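Side-chain contacts in enoyl CoA hydratase/isomerase (Crotonase) (Legionella pneumophila subsp. pneumophila, PDB 3I47), which probably hydrates enoyl-CoA thioesters, or isomerises them, as enzymes of the crotonase family do: residues W69-S72 with M73-F76; I125-T128 with S129-F132; A158-M161 with L162-A166; E167-D170 with A171-Y175. One frame throughout, in Å; residues are numbered along the deposited sequence.

Contact 1: residues W69-S72 with M73-F76; sequences WMQS and MANF
Trp69 and Met73 form a local Met-aromatic and CH-pi contact one turn apart on the short surface helix 67-74. CB of Met73 lies over one face of the indole, 4.0 Å from the centroid of the six-membered ring of Trp69 and 17° off its normal. The sulfur follows obliquely: SD of Met73 is 5.4 Å from the same centroid. With CG anti to the backbone N (chi1 173°) and the chain bent at chi2 and chi3, Met73 folds back until its CE reaches CH2 of Trp69 at 3.8 Å. The same two residues share an i to i+4 backbone bond, Met73 N to Trp69 O at 2.8 Å. After the i to i+4 bonds of the helix, Asn75 N donates to Ser72 O, an i to i+3 bond of 3.1 Å that approaches from above the carbonyl plane. Phe76 lies in the loop, and its ring presents one face to that oxygen, CD1 of Phe76 being 3.4 Å from Ser72 O. On the outer side, the amides of Gln71 and Asn75 have planes 21° apart and are bridged by a water that accepts from both, 3.0 Å from Gln71 NE2 and 2.9 Å from Asn75 ND2. The indole has a further tie, because Trp69 NE1 donates to Asp84 on helix 78-97, the helix whose Asn81 also touches Met73 and Phe76.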
loop_
_atom_site.group_PDB
_atom_site.type_symbol
_atom_site.label_atom_id
_atom_site.label_comp_id
_atom_site.label_asym_id
_atom_site.label_seq_id
_atom_site.Cartn_x
_atom_site.Cartn_y
_atom_site.Cartn_z
ATOM N N TRP A 69 3.535 -8.439 -22.534
ATOM C CA TRP A 69 2.144 -8.225 -22.195
ATOM C C TRP A 69 1.553 -7.057 -22.994
ATOM O O TRP A 69 0.416 -7.141 -23.453
ATOM C CB TRP A 69 1.986 -8.003 -20.676
ATOM C CG TRP A 69 0.606 -7.543 -20.311
ATOM C CD1 TRP A 69 -0.480 -8.325 -20.058
ATOM C CD2 TRP A 69 0.163 -6.191 -20.219
ATOM N NE1 TRP A 69 -1.578 -7.546 -19.810
ATOM C CE2 TRP A 69 -1.219 -6.227 -19.906
ATOM C CE3 TRP A 69 0.792 -4.951 -20.378
ATOM C CZ2 TRP A 69 -1.978 -5.072 -19.728
ATOM C CZ3 TRP A 69 0.035 -3.806 -20.223
ATOM C CH2 TRP A 69 -1.341 -3.874 -19.899
ATOM N N MET A 70 2.312 -5.973 -23.154
ATOM C CA MET A 70 1.793 -4.821 -23.890
ATOM C C MET A 70 1.436 -5.186 -25.334
ATOM O O MET A 70 0.395 -4.767 -25.850
ATOM C CB MET A 70 2.763 -3.639 -23.867
ATOM C CG MET A 70 2.155 -2.380 -24.481
ATOM S SD MET A 70 3.141 -0.886 -24.187
ATOM C CE MET A 70 4.128 -1.377 -22.758
ATOM N N GLN A 71 2.294 -5.974 -25.974
ATOM C CA GLN A 71 2.004 -6.410 -27.334
ATOM C C GLN A 71 0.739 -7.285 -27.378
ATOM O O GLN A 71 -0.098 -7.144 -28.285
ATOM C CB GLN A 71 3.201 -7.140 -27.944
ATOM C CG GLN A 71 2.930 -7.651 -29.378
ATOM C CD GLN A 71 2.639 -6.529 -30.383
ATOM O OE1 GLN A 71 3.568 -5.921 -30.938
ATOM N NE2 GLN A 71 1.348 -6.266 -30.643
ATOM N N SER A 72 0.588 -8.164 -26.392
ATOM C CA SER A 72 -0.607 -9.005 -26.303
ATOM C C SER A 72 -1.847 -8.137 -26.100
ATOM O O SER A 72 -2.863 -8.307 -26.788
ATOM C CB SER A 72 -0.483 -9.994 -25.147
ATOM O OG SER A 72 0.587 -10.888 -25.385
ATOM N N MET A 73 -1.759 -7.197 -25.158
ATOM C CA MET A 73 -2.887 -6.332 -24.822
ATOM C C MET A 73 -3.324 -5.432 -25.988
ATOM O O MET A 73 -4.515 -5.174 -26.152
ATOM C CB MET A 73 -2.549 -5.508 -23.568
ATOM C CG MET A 73 -3.573 -4.436 -23.191
ATOM S SD MET A 73 -3.436 -2.847 -24.111
ATOM C CE MET A 73 -2.105 -2.083 -23.182
ATOM N N ALA A 74 -2.366 -4.993 -26.805
ATOM C CA ALA A 74 -2.682 -4.156 -27.970
ATOM C C ALA A 74 -3.663 -4.853 -28.908
ATOM O O ALA A 74 -4.427 -4.201 -29.627
ATOM C CB ALA A 74 -1.412 -3.785 -28.711
ATOM N N ASN A 75 -3.644 -6.188 -28.891
ATOM C CA ASN A 75 -4.517 -6.988 -29.753
ATOM C C ASN A 75 -5.795 -7.497 -29.078
ATOM O O ASN A 75 -6.619 -8.173 -29.714
ATOM C CB ASN A 75 -3.725 -8.156 -30.368
ATOM C CG ASN A 75 -2.620 -7.685 -31.325
ATOM O OD1 ASN A 75 -1.527 -8.271 -31.377
ATOM N ND2 ASN A 75 -2.901 -6.629 -32.080
ATOM N N PHE A 76 -5.968 -7.192 -27.793
ATOM C CA PHE A 76 -7.188 -7.581 -27.086
ATOM C C PHE A 76 -8.431 -6.857 -27.593
ATOM O O PHE A 76 -8.374 -5.685 -27.975
ATOM C CB PHE A 76 -7.083 -7.286 -25.583
ATOM C CG PHE A 76 -6.176 -8.212 -24.808
ATOM C CD1 PHE A 76 -5.707 -9.419 -25.345
ATOM C CD2 PHE A 76 -5.850 -7.890 -23.491
ATOM C CE1 PHE A 76 -4.869 -10.255 -24.574
ATOM C CE2 PHE A 76 -5.027 -8.716 -22.723
ATOM C CZ PHE A 76 -4.551 -9.911 -23.263
HETATM O O HOH W 1 -0.563 -4.906 -32.585
#

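Contact 2: residues I125-T128 with S129-F132; sequences IAST and SARF
Ser127 to Ala130 make a type I beta turn, closed by a hydrogen bond of 3.0 Å from Ala130 N to Ser127 O that is nearly straight at hydrogen (163°) although the donor stands well above the carbonyl plane. The turn ends one strand, 123-127, and delivers the chain to another, 131-133. Inside the bend the side chains are small. The methyl groups of Ala126 and Ala130 meet at 3.9 Å between their CB atoms, and Phe132 brings its ring edge to the first of them, CZ lying 4.5 Å from Ala126 CB. Ser127 sets off in a different direction from Ala126: its OG sits between the backbone N and the carbonyl carbon (chi1 60°), close to the backbone of the turn and 3.9 Å from CB of Ala130. A water braces the backbone, donating to Thr128 O at 2.7 Å and to Ala130 O at 2.6 Å, so two carbonyls of the bend are satisfied by one molecule. At the exposed corner, Thr128 OG1 and Ser129 OG are both hydrogen-bonded to the carboxylate of Asp186, the first through OD1 and the second through OD2, which ties the turn to the loop after strand 182-184. Strand 123-127 runs between strands 102-106 and 182-184 in the larger sheet, with Ser127 also touching Leu189 of helix 189-201, while 131-133 is the middle strand of a small sheet between 109-111 and 168-170.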
loop_
_atom_site.group_PDB
_atom_site.type_symbol
_atom_site.label_atom_id
_atom_site.label_comp_id
_atom_site.label_asym_id
_atom_site.label_seq_id
_atom_site.Cartn_x
_atom_site.Cartn_y
_atom_site.Cartn_z
ATOM N N ILE A 125 6.822 4.360 1.688
ATOM C CA ILE A 125 8.146 4.780 2.101
ATOM C C ILE A 125 9.006 4.729 0.848
ATOM O O ILE A 125 9.050 3.689 0.175
ATOM C CB ILE A 125 8.724 3.798 3.147
ATOM C CG1 ILE A 125 7.840 3.742 4.410
ATOM C CG2 ILE A 125 10.174 4.195 3.509
ATOM C CD1 ILE A 125 8.185 2.583 5.377
ATOM N N ALA A 126 9.666 5.837 0.519
ATOM C CA ALA A 126 10.497 5.904 -0.681
ATOM C C ALA A 126 11.951 6.163 -0.330
ATOM O O ALA A 126 12.245 6.881 0.640
ATOM C CB ALA A 126 9.985 6.988 -1.609
ATOM N N SER A 127 12.857 5.578 -1.106
ATOM C CA SER A 127 14.260 5.970 -1.053
ATOM C C SER A 127 14.393 7.344 -1.721
ATOM O O SER A 127 13.540 7.746 -2.526
ATOM C CB SER A 127 15.124 4.935 -1.779
ATOM O OG SER A 127 14.712 4.863 -3.121
ATOM N N THR A 128 15.453 8.072 -1.382
ATOM C CA THR A 128 15.633 9.427 -1.914
ATOM C C THR A 128 15.723 9.434 -3.442
ATOM O O THR A 128 15.359 10.427 -4.084
ATOM C CB THR A 128 16.889 10.111 -1.321
ATOM O OG1 THR A 128 18.043 9.317 -1.598
ATOM C CG2 THR A 128 16.750 10.277 0.184
ATOM N N SER A 129 16.177 8.327 -4.015
ATOM C CA SER A 129 16.357 8.226 -5.466
ATOM C C SER A 129 15.120 7.713 -6.218
ATOM O O SER A 129 15.158 7.598 -7.452
ATOM C CB SER A 129 17.584 7.362 -5.790
ATOM O OG SER A 129 18.779 8.021 -5.407
ATOM N N ALA A 130 14.033 7.413 -5.500
ATOM C CA ALA A 130 12.788 6.927 -6.129
ATOM C C ALA A 130 12.166 7.982 -7.046
ATOM O O ALA A 130 12.297 9.182 -6.794
ATOM C CB ALA A 130 11.780 6.490 -5.071
ATOM N N ARG A 131 11.534 7.527 -8.130
ATOM C CA ARG A 131 10.842 8.431 -9.050
ATOM C C ARG A 131 9.512 7.821 -9.435
ATOM O O ARG A 131 9.356 6.599 -9.468
ATOM C CB ARG A 131 11.649 8.718 -10.323
ATOM C CG ARG A 131 13.049 9.253 -10.107
ATOM C CD ARG A 131 14.031 8.180 -10.498
ATOM N NE ARG A 131 13.621 7.557 -11.753
ATOM C CZ ARG A 131 14.253 6.553 -12.351
ATOM N NH1 ARG A 131 13.786 6.076 -13.496
ATOM N NH2 ARG A 131 15.356 6.037 -11.826
ATOM N N PHE A 132 8.537 8.685 -9.705
ATOM C CA PHE A 132 7.177 8.238 -9.996
ATOM C C PHE A 132 6.676 8.851 -11.290
ATOM O O PHE A 132 7.122 9.923 -11.684
ATOM C CB PHE A 132 6.242 8.677 -8.860
ATOM C CG PHE A 132 6.574 8.056 -7.531
ATOM C CD1 PHE A 132 7.555 8.620 -6.720
ATOM C CD2 PHE A 132 5.890 6.917 -7.093
ATOM C CE1 PHE A 132 7.862 8.031 -5.469
ATOM C CE2 PHE A 132 6.188 6.330 -5.857
ATOM C CZ PHE A 132 7.160 6.902 -5.052
HETATM O O HOH W 2 14.158 10.925 -6.399
#

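Contact 3: residues A158-M161 with L162-A166; sequences AAKM and LFMSA
Ala159 O receives the shortest hydrogen bond here, 2.8 Å from Phe163 N, and the ring of Phe163 lies against the same oxygen. The amide comes in nearly along the C=O axis, while CG of Phe163 stands 3.1 Å from Ala159 O, so that the carbonyl sits over one ring face, offset toward its rim. This follows from the side-chain torsion: CG is anti to the carbonyl carbon (chi1 -66°), which turns the ring back along the helix toward the preceding turn. Its far end then meets the methyl group of Ala159, with CZ of Phe163 4.1 Å from Ala159 CB. The neighbouring i to i+4 bonds continue the alpha-helical pattern, from Leu162 N to Ala158 O through Ser165 N to Met161 O, and the helix stops at Ala166, which takes a positive phi.

The other side chains divide by face. Met164 lies beside Lys160, pointing the same way, its SD 4.2 Å from Lys160 CG, on the exposed side. Met161 bends at chi3 and carries its CE across to Leu162, 3.7 Å from CD2 of that residue, a contact between sequence neighbours that leads from the outer side toward the buried one. At the helix end, Ser165 OG is bonded to Glu167 OE2.

The inner side of helix 156-165 packs on helix 147-154, where Ala159 touches Val151, Leu162 touches Ile154 and Phe163 touches Val150. Phe134, just beyond strand 131-133, meets the Phe163 ring edge-to-face.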
loop_
_atom_site.group_PDB
_atom_site.type_symbol
_atom_site.label_atom_id
_atom_site.label_comp_id
_atom_site.label_asym_id
_atom_site.label_seq_id
_atom_site.Cartn_x
_atom_site.Cartn_y
_atom_site.Cartn_z
ATOM N N ALA A 158 -3.557 17.748 -7.677
ATOM C CA ALA A 158 -2.241 17.235 -8.033
ATOM C C ALA A 158 -2.377 16.048 -8.965
ATOM O O ALA A 158 -1.615 15.923 -9.933
ATOM C CB ALA A 158 -1.475 16.838 -6.783
ATOM N N ALA A 159 -3.370 15.195 -8.692
ATOM C CA ALA A 159 -3.574 14.001 -9.518
ATOM C C ALA A 159 -3.904 14.388 -10.952
ATOM O O ALA A 159 -3.315 13.859 -11.894
ATOM C CB ALA A 159 -4.674 13.112 -8.945
ATOM N N LYS A 160 -4.834 15.330 -11.112
ATOM C CA LYS A 160 -5.228 15.803 -12.431
ATOM C C LYS A 160 -3.999 16.314 -13.197
ATOM O O LYS A 160 -3.794 15.962 -14.355
ATOM C CB LYS A 160 -6.283 16.903 -12.298
ATOM C CG LYS A 160 -7.014 17.181 -13.582
ATOM C CD LYS A 160 -7.969 18.379 -13.524
ATOM C CE LYS A 160 -8.466 18.717 -12.156
ATOM N NZ LYS A 160 -7.895 20.042 -11.792
ATOM N N MET A 161 -3.175 17.131 -12.534
ATOM C CA MET A 161 -1.951 17.651 -13.156
ATOM C C MET A 161 -1.062 16.525 -13.662
ATOM O O MET A 161 -0.644 16.522 -14.826
ATOM C CB MET A 161 -1.160 18.494 -12.149
ATOM C CG MET A 161 0.203 18.969 -12.656
ATOM S SD MET A 161 1.101 19.997 -11.441
ATOM C CE MET A 161 1.889 18.742 -10.462
ATOM N N LEU A 162 -0.749 15.586 -12.768
ATOM C CA LEU A 162 0.232 14.563 -13.095
ATOM C C LEU A 162 -0.301 13.565 -14.122
ATOM O O LEU A 162 0.482 13.024 -14.920
ATOM C CB LEU A 162 0.708 13.847 -11.826
ATOM C CG LEU A 162 1.384 14.779 -10.818
ATOM C CD1 LEU A 162 1.496 14.085 -9.454
ATOM C CD2 LEU A 162 2.745 15.217 -11.369
ATOM N N PHE A 163 -1.623 13.341 -14.125
ATOM C CA PHE A 163 -2.231 12.484 -15.167
ATOM C C PHE A 163 -2.133 13.169 -16.539
ATOM O O PHE A 163 -1.835 12.519 -17.544
ATOM C CB PHE A 163 -3.724 12.201 -14.910
ATOM C CG PHE A 163 -4.021 11.380 -13.685
ATOM C CD1 PHE A 163 -3.027 10.657 -13.028
ATOM C CD2 PHE A 163 -5.341 11.294 -13.220
ATOM C CE1 PHE A 163 -3.333 9.887 -11.896
ATOM C CE2 PHE A 163 -5.657 10.525 -12.102
ATOM C CZ PHE A 163 -4.649 9.817 -11.436
ATOM N N MET A 164 -2.400 14.474 -16.582
ATOM C CA MET A 164 -2.422 15.191 -17.853
ATOM C C MET A 164 -1.014 15.373 -18.435
ATOM O O MET A 164 -0.831 15.367 -19.652
ATOM C CB MET A 164 -3.100 16.564 -17.695
ATOM C CG MET A 164 -4.589 16.497 -17.313
ATOM S SD MET A 164 -5.434 18.135 -17.344
ATOM C CE MET A 164 -4.376 19.131 -16.270
ATOM N N SER A 165 -0.029 15.571 -17.560
ATOM C CA SER A 165 1.327 15.886 -18.012
ATOM C C SER A 165 2.172 14.639 -18.262
ATOM O O SER A 165 3.097 14.684 -19.069
ATOM C CB SER A 165 2.040 16.764 -16.980
ATOM O OG SER A 165 2.389 15.977 -15.845
ATOM N N ALA A 166 1.868 13.556 -17.543
ATOM C CA ALA A 166 2.710 12.352 -17.510
ATOM C C ALA A 166 4.158 12.670 -17.105
ATOM O O ALA A 166 5.101 11.959 -17.486
ATOM C CB ALA A 166 2.645 11.604 -18.867
#

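Contact 4: residues E167-D170 with A171-Y175; sequences EVFD and ATRAY
Two hydrogen bonds join Asp170 to the first turn of helix 171-176. Asp170 is the N-cap residue, and its side chain makes the capping bond: OD1 of Asp170 accepts from Arg173 N at 2.9 Å, with an angle of 160° at the hydrogen. A chi1 of 66° swings CG of Asp170, and the carboxylate with it, in over the end of the helix. The main chain supplies the second bond, as Ala174 N donates to Asp170 O, also at 2.9 Å and in the carbonyl plane, the first i to i+4 bond of the helix. Between them, one residue receives two of the amides at the start of the helix.

Nonpolar packing comes from Phe169, one residue earlier. The edge of its ring meets the methyl group of Ala174, CE1 of Phe169 lying 3.9 Å from Ala174 CB, and Ala174 N lies at that edge in the ring plane. Nearer the backbone, Phe169 CB rests 3.9 Å from CG of Arg173. Of the arginine side chain, the aliphatic base does the packing: the chain bends at chi2 and leads away, and NH1 is bonded to Ser176 OG. Phe169 also reaches Leu162 of helix 156-165, while Ala174 touches Phe132 of strand 131-133.

Strand 168-170 and the helix meet almost at right angles, 83° between their directions, with Asp170 at the corner. A carboxylate at the N-terminus of a helix faces the positive end of its dipole, which would probably favour its charged form.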
loop_
_atom_site.group_PDB
_atom_site.type_symbol
_atom_site.label_atom_id
_atom_site.label_comp_id
_atom_site.label_asym_id
_atom_site.label_seq_id
_atom_site.Cartn_x
_atom_site.Cartn_y
_atom_site.Cartn_z
ATOM N N GLU A 167 4.340 13.749 -16.345
ATOM C CA GLU A 167 5.680 14.115 -15.901
ATOM C C GLU A 167 6.212 13.142 -14.848
ATOM O O GLU A 167 5.455 12.574 -14.052
ATOM C CB GLU A 167 5.736 15.555 -15.393
ATOM C CG GLU A 167 5.041 15.797 -14.054
ATOM C CD GLU A 167 4.686 17.257 -13.848
ATOM O OE1 GLU A 167 5.552 18.022 -13.368
ATOM O OE2 GLU A 167 3.541 17.630 -14.160
ATOM N N VAL A 168 7.529 12.976 -14.852
ATOM C CA VAL A 168 8.198 12.215 -13.796
ATOM C C VAL A 168 8.374 13.132 -12.598
ATOM O O VAL A 168 8.760 14.294 -12.748
ATOM C CB VAL A 168 9.563 11.676 -14.280
ATOM C CG1 VAL A 168 10.287 10.910 -13.146
ATOM C CG2 VAL A 168 9.367 10.783 -15.478
ATOM N N PHE A 169 8.060 12.630 -11.408
ATOM C CA PHE A 169 8.273 13.399 -10.189
ATOM C C PHE A 169 9.102 12.619 -9.190
ATOM O O PHE A 169 8.951 11.400 -9.065
ATOM C CB PHE A 169 6.966 13.956 -9.589
ATOM C CG PHE A 169 5.904 12.920 -9.267
ATOM C CD1 PHE A 169 5.643 12.568 -7.932
ATOM C CD2 PHE A 169 5.110 12.355 -10.274
ATOM C CE1 PHE A 169 4.637 11.649 -7.608
ATOM C CE2 PHE A 169 4.097 11.435 -9.969
ATOM C CZ PHE A 169 3.850 11.072 -8.626
ATOM N N ASP A 170 9.999 13.326 -8.505
ATOM C CA ASP A 170 10.945 12.663 -7.606
ATOM C C ASP A 170 10.365 12.328 -6.231
ATOM O O ASP A 170 9.200 12.615 -5.946
ATOM C CB ASP A 170 12.284 13.418 -7.524
ATOM C CG ASP A 170 12.174 14.793 -6.874
ATOM O OD1 ASP A 170 11.174 15.082 -6.187
ATOM O OD2 ASP A 170 13.122 15.605 -7.048
ATOM N N ALA A 171 11.172 11.668 -5.401
ATOM C CA ALA A 171 10.712 11.198 -4.099
ATOM C C ALA A 171 10.344 12.369 -3.199
ATOM O O ALA A 171 9.347 12.287 -2.477
ATOM C CB ALA A 171 11.780 10.332 -3.440
ATOM N N THR A 172 11.117 13.459 -3.255
ATOM C CA THR A 172 10.780 14.673 -2.482
ATOM C C THR A 172 9.409 15.243 -2.870
ATOM O O THR A 172 8.610 15.641 -2.001
ATOM C CB THR A 172 11.875 15.754 -2.604
ATOM O OG1 THR A 172 13.102 15.222 -2.099
ATOM C CG2 THR A 172 11.493 17.020 -1.792
ATOM N N ARG A 173 9.126 15.265 -4.170
ATOM C CA ARG A 173 7.831 15.704 -4.653
ATOM C C ARG A 173 6.715 14.747 -4.226
ATOM O O ARG A 173 5.643 15.194 -3.801
ATOM C CB ARG A 173 7.850 15.877 -6.175
ATOM C CG ARG A 173 6.617 16.583 -6.695
ATOM C CD ARG A 173 6.414 17.879 -5.896
ATOM N NE ARG A 173 5.428 18.768 -6.489
ATOM C CZ ARG A 173 4.570 19.494 -5.780
ATOM N NH1 ARG A 173 4.529 19.404 -4.452
ATOM N NH2 ARG A 173 3.735 20.306 -6.408
ATOM N N ALA A 174 6.960 13.438 -4.331
ATOM C CA ALA A 174 5.971 12.465 -3.871
ATOM C C ALA A 174 5.673 12.629 -2.380
ATOM O O ALA A 174 4.530 12.499 -1.958
ATOM C CB ALA A 174 6.416 11.040 -4.187
ATOM N N TYR A 175 6.703 12.968 -1.614
ATOM C CA TYR A 175 6.564 13.226 -0.174
ATOM C C TYR A 175 5.741 14.488 0.092
ATOM O O TYR A 175 4.820 14.473 0.923
ATOM C CB TYR A 175 7.957 13.362 0.434
ATOM C CG TYR A 175 8.001 13.683 1.899
ATOM C CD1 TYR A 175 8.091 15.000 2.327
ATOM C CD2 TYR A 175 7.981 12.670 2.865
ATOM C CE1 TYR A 175 8.153 15.319 3.693
ATOM C CE2 TYR A 175 8.045 12.976 4.230
ATOM C CZ TYR A 175 8.135 14.305 4.628
ATOM O OH TYR A 175 8.214 14.613 5.972
#

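How the contacts relate
Contact 1 stands apart at the surface, its nearest atoms about 14 Å or more from the others, and relies on a methionine over an indole and a water bridge between amides. Contact 4 touches both contact 2 and contact 3, which do not touch each other. Contact 2 is largely buried and joins two sheets through a turn lined by two alanine methyl groups; contact 4 is partly buried and shares the smaller sheet with it, Phe132 N and Phe169 O probably being hydrogen-bonded at 2.8 Å. Contact 3, also partly buried, passes directly into contact 4, where Leu162 packs on Glu167. Helix ends differ too: 156-165 finishes at Ala166, whereas 171-176 is capped at its start.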